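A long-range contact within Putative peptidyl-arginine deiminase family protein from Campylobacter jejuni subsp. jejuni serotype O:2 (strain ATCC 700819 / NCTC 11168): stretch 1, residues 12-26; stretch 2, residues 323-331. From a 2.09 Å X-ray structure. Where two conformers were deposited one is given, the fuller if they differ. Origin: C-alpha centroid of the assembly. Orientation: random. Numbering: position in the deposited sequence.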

# COMPACT_ATOMS: atom_id res chain seq x y z
N SER A 12 14.85 6.42 0.33
CA SER A 12 13.52 5.84 0.28
C SER A 12 13.05 5.49 1.69
O SER A 12 13.87 5.16 2.57
CB SER A 12 13.52 4.60 -0.62
OG SER A 12 14.45 3.62 -0.19
N ILE A 13 11.74 5.58 1.92
CA ILE A 13 11.16 5.46 3.26
C ILE A 13 10.37 4.17 3.37
O ILE A 13 9.44 3.95 2.59
CB ILE A 13 10.23 6.64 3.58
CG1 ILE A 13 10.97 7.98 3.43
CG2 ILE A 13 9.69 6.53 5.00
CD1 ILE A 13 10.06 9.19 3.49
N PRO A 14 10.72 3.30 4.34
CA PRO A 14 9.91 2.13 4.59
C PRO A 14 8.63 2.50 5.33
O PRO A 14 8.59 3.51 6.04
CB PRO A 14 10.81 1.27 5.48
CG PRO A 14 11.63 2.25 6.23
CD PRO A 14 11.82 3.43 5.31
N GLU A 15 7.60 1.67 5.18
CA GLU A 15 6.28 2.00 5.70
C GLU A 15 6.23 2.09 7.23
O GLU A 15 5.36 2.78 7.79
CB GLU A 15 5.26 0.98 5.21
CG GLU A 15 3.83 1.48 5.23
CD GLU A 15 2.96 0.65 4.32
OE1 GLU A 15 3.01 0.88 3.09
OE2 GLU A 15 2.27 -0.26 4.83
N TRP A 16 7.15 1.42 7.90
CA TRP A 16 7.18 1.44 9.37
C TRP A 16 7.83 2.69 9.99
O TRP A 16 7.84 2.83 11.21
CB TRP A 16 7.84 0.17 9.92
CG TRP A 16 9.25 -0.04 9.50
CD1 TRP A 16 10.36 0.52 10.05
CD2 TRP A 16 9.71 -0.89 8.44
NE1 TRP A 16 11.49 0.08 9.40
CE2 TRP A 16 11.11 -0.79 8.41
CE3 TRP A 16 9.07 -1.72 7.51
CZ2 TRP A 16 11.89 -1.49 7.48
CZ3 TRP A 16 9.84 -2.41 6.60
CH2 TRP A 16 11.23 -2.30 6.59
N SER A 17 8.35 3.60 9.17
CA SER A 17 8.83 4.89 9.68
C SER A 17 7.64 5.71 10.19
O SER A 17 6.49 5.50 9.77
CB SER A 17 9.55 5.69 8.60
OG SER A 17 10.68 4.99 8.13
N GLU A 18 7.93 6.63 11.11
CA GLU A 18 6.90 7.40 11.80
C GLU A 18 6.10 8.24 10.81
O GLU A 18 6.64 8.80 9.86
CB GLU A 18 7.53 8.31 12.87
CG GLU A 18 6.51 8.92 13.83
CD GLU A 18 7.15 9.60 15.03
OE1 GLU A 18 8.31 10.05 14.92
OE2 GLU A 18 6.49 9.70 16.09
N GLN A 19 4.79 8.31 11.04
CA GLN A 19 3.87 8.95 10.12
C GLN A 19 3.05 10.05 10.80
O GLN A 19 2.91 10.07 12.02
CB GLN A 19 2.92 7.90 9.54
CG GLN A 19 3.59 6.81 8.72
CD GLN A 19 2.67 5.62 8.48
OE1 GLN A 19 1.47 5.78 8.23
NE2 GLN A 19 3.22 4.41 8.58
N GLU A 20 2.53 10.95 9.97
CA GLU A 20 1.66 12.02 10.43
C GLU A 20 0.20 11.67 10.12
O GLU A 20 -0.67 11.84 10.96
CB GLU A 20 2.05 13.35 9.77
CG GLU A 20 1.46 14.58 10.44
CD GLU A 20 2.13 14.92 11.76
OE1 GLU A 20 3.36 15.14 11.76
OE2 GLU A 20 1.43 14.97 12.79
N TYR A 21 -0.06 11.15 8.92
CA TYR A 21 -1.41 10.77 8.51
C TYR A 21 -1.44 9.42 7.80
O TYR A 21 -0.49 9.04 7.12
CB TYR A 21 -1.96 11.77 7.50
CG TYR A 21 -2.34 13.13 8.05
CD1 TYR A 21 -3.58 13.35 8.63
CD2 TYR A 21 -1.47 14.22 7.94
CE1 TYR A 21 -3.94 14.60 9.10
CE2 TYR A 21 -1.82 15.47 8.42
CZ TYR A 21 -3.06 15.65 9.00
OH TYR A 21 -3.41 16.90 9.47
N LEU A 22 -2.56 8.71 7.97
CA LEU A 22 -3.01 7.74 6.97
C LEU A 22 -4.15 8.40 6.19
O LEU A 22 -5.10 8.93 6.77
CB LEU A 22 -3.47 6.43 7.60
CG LEU A 22 -3.60 5.25 6.62
CD1 LEU A 22 -2.25 4.77 6.14
CD2 LEU A 22 -4.36 4.08 7.24
N MET A 23 -4.05 8.34 4.87
CA MET A 23 -5.00 9.02 4.01
C MET A 23 -5.83 8.02 3.23
O MET A 23 -5.30 7.04 2.71
CB MET A 23 -4.24 9.93 3.06
CG MET A 23 -3.31 10.90 3.79
SD MET A 23 -2.46 12.05 2.71
CE MET A 23 -1.60 10.94 1.60
N LEU A 24 -7.14 8.26 3.18
CA LEU A 24 -8.07 7.40 2.47
C LEU A 24 -9.06 8.23 1.65
O LEU A 24 -9.37 9.38 1.99
CB LEU A 24 -8.85 6.52 3.45
CG LEU A 24 -8.01 5.70 4.45
CD1 LEU A 24 -7.89 6.41 5.78
CD2 LEU A 24 -8.61 4.31 4.67
N SER A 25 -9.55 7.63 0.57
CA SER A 25 -10.59 8.24 -0.25
C SER A 25 -11.89 7.46 -0.07
O SER A 25 -12.01 6.33 -0.55
CB SER A 25 -10.16 8.22 -1.72
OG SER A 25 -11.17 8.78 -2.54
N LEU A 26 -12.84 8.06 0.63
CA LEU A 26 -14.11 7.40 0.94
C LEU A 26 -14.88 6.91 -0.29
O LEU A 26 -14.87 7.57 -1.33
CB LEU A 26 -15.02 8.33 1.76
CG LEU A 26 -14.58 8.63 3.19
CD1 LEU A 26 -15.56 9.60 3.82
CD2 LEU A 26 -14.48 7.36 4.03
N CYS A 323 -4.21 -1.16 -0.37
CA CYS A 323 -4.65 -0.48 -1.60
C CYS A 323 -5.54 0.73 -1.33
O CYS A 323 -5.56 1.67 -2.11
CB CYS A 323 -5.43 -1.46 -2.50
SG CYS A 323 -4.49 -2.89 -3.08
N SER A 324 -6.27 0.70 -0.22
CA SER A 324 -7.22 1.76 0.11
C SER A 324 -6.64 2.94 0.90
O SER A 324 -7.39 3.81 1.33
CB SER A 324 -8.36 1.18 0.94
OG SER A 324 -7.96 1.08 2.28
N CYS A 325 -5.33 2.97 1.11
CA CYS A 325 -4.75 4.04 1.92
C CYS A 325 -3.38 4.45 1.45
O CYS A 325 -2.74 3.77 0.64
CB CYS A 325 -4.73 3.63 3.39
SG CYS A 325 -3.67 2.21 3.79
N GLN A 326 -2.94 5.61 1.92
CA GLN A 326 -1.60 6.09 1.64
C GLN A 326 -1.02 6.71 2.91
O GLN A 326 -1.73 7.33 3.70
CB GLN A 326 -1.62 7.10 0.49
CG GLN A 326 -0.26 7.64 0.07
CD GLN A 326 0.71 6.55 -0.36
OE1 GLN A 326 1.26 5.82 0.47
NE2 GLN A 326 0.94 6.43 -1.67
N ASN A 327 0.28 6.53 3.10
CA ASN A 327 0.95 7.02 4.28
C ASN A 327 1.60 8.36 3.98
O ASN A 327 2.14 8.56 2.89
CB ASN A 327 2.01 6.00 4.74
CG ASN A 327 1.47 4.59 4.79
OD1 ASN A 327 1.46 3.88 3.79
ND2 ASN A 327 0.98 4.18 5.96
N ARG A 328 1.53 9.28 4.93
CA ARG A 328 2.24 10.55 4.85
C ARG A 328 3.12 10.61 6.08
O ARG A 328 2.64 10.57 7.20
CB ARG A 328 1.26 11.73 4.80
CG ARG A 328 1.93 13.09 4.86
CD ARG A 328 0.96 14.22 4.53
NE ARG A 328 1.48 15.51 4.98
CZ ARG A 328 2.29 16.31 4.29
NH1 ARG A 328 2.70 15.97 3.06
NH2 ARG A 328 2.70 17.46 4.81
N PHE A 329 4.43 10.68 5.85
CA PHE A 329 5.38 10.49 6.94
C PHE A 329 5.64 11.77 7.72
O PHE A 329 5.38 12.87 7.23
CB PHE A 329 6.67 9.85 6.41
CG PHE A 329 6.45 8.46 5.91
CD1 PHE A 329 6.54 7.37 6.76
CD2 PHE A 329 6.04 8.24 4.59
CE1 PHE A 329 6.28 6.09 6.31
CE2 PHE A 329 5.78 6.96 4.14
CZ PHE A 329 5.90 5.89 5.00
N LYS A 330 6.11 11.60 8.94
CA LYS A 330 6.38 12.69 9.87
C LYS A 330 7.82 13.17 9.71
O LYS A 330 8.74 12.36 9.58
CB LYS A 330 6.16 12.22 11.31
CG LYS A 330 6.23 13.31 12.37
CD LYS A 330 6.39 12.70 13.76
CE LYS A 330 6.59 13.74 14.84
NZ LYS A 330 5.31 14.37 15.27
N GLY A 331 8.01 14.49 9.73
CA GLY A 331 9.35 15.08 9.70
C GLY A 331 9.37 16.46 9.10
O GLY A 331 8.32 17.00 8.71
O HOH W 1 9.10 9.60 9.18
O HOH W 2 5.48 16.09 10.01

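Two segments nearly 300 residues apart in sequence meet as neighbouring antiparallel strands. The two strands run side by side, with 149° between their directions. Together the stretches bury 954 Å².

Backbone hydrogen bonds hold the pair. Met-23 and Gln-326 satisfy each other in both directions: Met-23 N donates to Gln-326 O at 2.8 Å, and Gln-326 N donates to Met-23 O at 2.9 Å. Tyr-21 and Arg-328 form the next such pair. Arg-328 N donates to Tyr-21 O at 3.0 Å, and Tyr-21 N reaches Arg-328 O at 3.3 Å. Leu-22 and Asn-327 lie between these pairs as a non-hydrogen-bonded pair.

A beta bulge shifts the register by one residue between Gln-19 and Tyr-21. Arg-328 O therefore accepts twice, since Glu-20 N also donates to it at 2.8 Å. Beyond the bulge, Lys-330 N donates to Glu-18 O at 3.0 Å in a straight bond. Water 1 donates to Glu-18 O at 2.7 Å and to Lys-330 O at 2.8 Å, bridging the two carbonyls. Water 2 links the stretches again: it donates to Glu-20 OE1 at 2.9 Å and accepts from Gly-331 N at 3.0 Å.

Amide side chains add a buried polar link. Asn-327 ND2 donates to Gln-19 OE1 at 2.8 Å. Gln-19 NE2 makes a weak bond to Glu-15 O at 2.8 Å. Asn-327 OD1 lies 3.4 Å from Glu-15 OE1, but both are acceptors and do not bond; each is satisfied by donors outside the two stretches. Gln-326 OE1 accepts from Asn-327 N at 2.9 Å, so this backbone donor is satisfied within its own stretch.

Phe-329 buries the largest area of any residue here. Ile-13 CG2 sits over one face of its ring, 3.6 Å from the centroid of the Phe-329 ring, in a CH-pi contact. Carbonyl oxygens of Glu-15, Ser-17 and Glu-18 approach the ring edge, where the aromatic hydrogens carry slight positive charge. A type I turn from Pro-14 to Ser-17, with Ser-17 N donating to Pro-14 O at 3.1 Å, bends this loop beside the ring.

Tyr-21, Met-23, Gln-326 and Arg-328 share one face of the sheet. Met-23 CE packs 3.9 Å from Gln-326 CG. Leu-22 and Asn-327 share the other face. The end of Leu-22 also reaches Cys-325, with Leu-22 CD1 3.8 Å from Cys-325 SG. At the exposed end, Glu-20 OE1 and Lys-330 NZ are 4.1 Å apart, too far for a salt bridge although their charges attract.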